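Local atomic coordinates of mandelate racemase/muconate lactonizing enzyme-like protein (Rubrobacter xylanophilus DSM 9941, PDB entry 3CYJ), a protein that belongs to the mandelate racemase/muconate lactonizing enzyme group of the enolase superfamily and carries a bound sodium ion. Residues A[11-16]-A[35-40]. Numbering follows the deposited sequence.
Sequences LEVSAY and TMILVE
Tyr16 turns a ring edge to Leu38, the rim atom CE2 lying 3.9 Å from Leu38 CB, which sits in the ring plane. CG of Tyr16 stands anti to its own carbonyl carbon (chi1 -48°), beside the backbone N; at the ring's far end Tyr16 OH and Ser14 OG share a hydrogen bond of 2.6 Å. Leu38 CD2 packs against both hydroxyl oxygens. On the same face Glu12 OE2 and Glu40 OE1 come within 2.9 Å, their carboxylate planes 37° apart; the two groups would repel if both are charged, which may favour protonation of one, and the salt bridge from Glu12 OE1 to Arg10 would offset part of this. Residues 11-16 and 35-40 lie on neighbouring antiparallel strands in the sheet of the enolase-type N-terminal domain, while the sodium ion is bound in the C-terminal barrel domain. Glu12 with Glu40, Ser14 with Leu38 and Tyr16 with Met36 form hydrogen-bonded pairs; Leu38 N to Ser14 O spans 2.7 Å and is nearly straight at 170°. On the opposite face Val13 CG1 lies 3.9 Å from Ile37 CG2, the two side chains pointing the same way and both packing against helix 57-70. Helix 320-329 touches Tyr16 and Met36, and strand 46-53 continues the sheet beyond Ile37 and Val39.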
loop_
_atom_site.group_PDB
_atom_site.type_symbol
_atom_site.label_atom_id
_atom_site.label_comp_id
_atom_site.label_asym_id
_atom_site.label_seq_id
_atom_site.Cartn_x
_atom_site.Cartn_y
_atom_site.Cartn_z
ATOM N N LEU A 11 -35.536 -34.052 -11.485
ATOM C CA LEU A 11 -35.017 -33.775 -10.146
ATOM C C LEU A 11 -36.121 -33.897 -9.126
ATOM O O LEU A 11 -37.188 -33.360 -9.339
ATOM C CB LEU A 11 -34.500 -32.344 -10.060
ATOM C CG LEU A 11 -33.215 -31.915 -10.707
ATOM C CD1 LEU A 11 -32.901 -30.608 -9.981
ATOM C CD2 LEU A 11 -32.176 -32.991 -10.508
ATOM N N GLU A 12 -35.870 -34.584 -8.026
ATOM C CA GLU A 12 -36.843 -34.642 -6.942
ATOM C C GLU A 12 -36.231 -33.964 -5.730
ATOM O O GLU A 12 -35.107 -34.247 -5.373
ATOM C CB GLU A 12 -37.184 -36.086 -6.520
ATOM C CG GLU A 12 -37.441 -37.074 -7.644
ATOM C CD GLU A 12 -37.682 -38.509 -7.110
ATOM O OE1 GLU A 12 -38.842 -39.025 -7.289
ATOM O OE2 GLU A 12 -36.733 -39.108 -6.509
ATOM N N VAL A 13 -37.002 -33.122 -5.069
ATOM C CA VAL A 13 -36.533 -32.413 -3.910
ATOM C C VAL A 13 -37.410 -32.789 -2.714
ATOM O O VAL A 13 -38.613 -32.878 -2.845
ATOM C CB VAL A 13 -36.622 -30.835 -4.122
ATOM C CG1 VAL A 13 -35.885 -30.118 -3.025
ATOM C CG2 VAL A 13 -36.072 -30.439 -5.455
ATOM N N SER A 14 -36.789 -32.962 -1.549
ATOM C CA SER A 14 -37.487 -33.273 -0.319
ATOM C C SER A 14 -36.632 -32.774 0.828
ATOM O O SER A 14 -35.479 -32.432 0.619
ATOM C CB SER A 14 -37.780 -34.780 -0.221
ATOM O OG SER A 14 -36.590 -35.561 -0.250
ATOM N N ALA A 15 -37.192 -32.689 2.028
ATOM C CA ALA A 15 -36.496 -32.096 3.150
ATOM C C ALA A 15 -36.840 -32.870 4.386
ATOM O O ALA A 15 -37.929 -33.440 4.502
ATOM C CB ALA A 15 -36.881 -30.605 3.330
ATOM N N TYR A 16 -35.911 -32.892 5.327
ATOM C CA TYR A 16 -36.083 -33.635 6.571
ATOM C C TYR A 16 -35.532 -32.791 7.680
ATOM O O TYR A 16 -34.463 -32.144 7.530
ATOM C CB TYR A 16 -35.348 -34.975 6.501
ATOM C CG TYR A 16 -35.665 -35.676 5.216
ATOM C CD1 TYR A 16 -36.794 -36.519 5.103
ATOM C CD2 TYR A 16 -34.898 -35.439 4.084
ATOM C CE1 TYR A 16 -37.122 -37.123 3.906
ATOM C CE2 TYR A 16 -35.208 -36.011 2.890
ATOM C CZ TYR A 16 -36.327 -36.872 2.793
ATOM O OH TYR A 16 -36.621 -37.462 1.561
ATOM N N THR A 35 -32.114 -29.235 9.463
ATOM C CA THR A 35 -32.873 -29.517 8.271
ATOM C C THR A 35 -31.935 -29.840 7.091
ATOM O O THR A 35 -31.090 -29.027 6.727
ATOM C CB THR A 35 -33.810 -28.362 7.931
ATOM O OG1 THR A 35 -34.736 -28.181 9.012
ATOM C CG2 THR A 35 -34.555 -28.668 6.682
ATOM N N MET A 36 -32.087 -31.046 6.533
ATOM C CA MET A 36 -31.449 -31.439 5.323
ATOM C C MET A 36 -32.371 -31.300 4.123
ATOM O O MET A 36 -33.503 -31.779 4.134
ATOM C CB MET A 36 -30.927 -32.879 5.436
ATOM C CG MET A 36 -30.115 -33.344 4.224
ATOM S SD MET A 36 -29.940 -35.192 4.129
ATOM C CE MET A 36 -28.756 -35.408 5.372
ATOM N N ILE A 37 -31.896 -30.657 3.064
ATOM C CA ILE A 37 -32.681 -30.615 1.854
ATOM C C ILE A 37 -32.029 -31.581 0.879
ATOM O O ILE A 37 -30.824 -31.516 0.681
ATOM C CB ILE A 37 -32.815 -29.175 1.272
ATOM C CG1 ILE A 37 -33.437 -28.222 2.316
ATOM C CG2 ILE A 37 -33.628 -29.194 -0.020
ATOM C CD1 ILE A 37 -32.413 -27.636 3.322
ATOM N N LEU A 38 -32.824 -32.471 0.274
ATOM C CA LEU A 38 -32.260 -33.586 -0.470
ATOM C C LEU A 38 -32.707 -33.509 -1.916
ATOM O O LEU A 38 -33.905 -33.361 -2.184
ATOM C CB LEU A 38 -32.680 -34.952 0.149
ATOM C CG LEU A 38 -32.127 -36.181 -0.662
ATOM C CD1 LEU A 38 -30.610 -36.475 -0.418
ATOM C CD2 LEU A 38 -32.988 -37.372 -0.400
ATOM N N VAL A 39 -31.754 -33.562 -2.837
ATOM C CA VAL A 39 -32.076 -33.579 -4.248
ATOM C C VAL A 39 -31.750 -34.955 -4.827
ATOM O O VAL A 39 -30.676 -35.549 -4.523
ATOM C CB VAL A 39 -31.312 -32.441 -5.018
ATOM C CG1 VAL A 39 -31.567 -32.470 -6.536
ATOM C CG2 VAL A 39 -31.663 -31.064 -4.418
ATOM N N GLU A 40 -32.683 -35.485 -5.619
ATOM C CA GLU A 40 -32.366 -36.687 -6.377
ATOM C C GLU A 40 -32.480 -36.421 -7.834
ATOM O O GLU A 40 -33.532 -35.905 -8.325
ATOM C CB GLU A 40 -33.204 -37.897 -5.969
ATOM C CG GLU A 40 -33.054 -38.216 -4.477
ATOM C CD GLU A 40 -33.679 -39.570 -4.130
ATOM O OE1 GLU A 40 -34.462 -40.040 -4.985
ATOM O OE2 GLU A 40 -33.391 -40.159 -3.043
#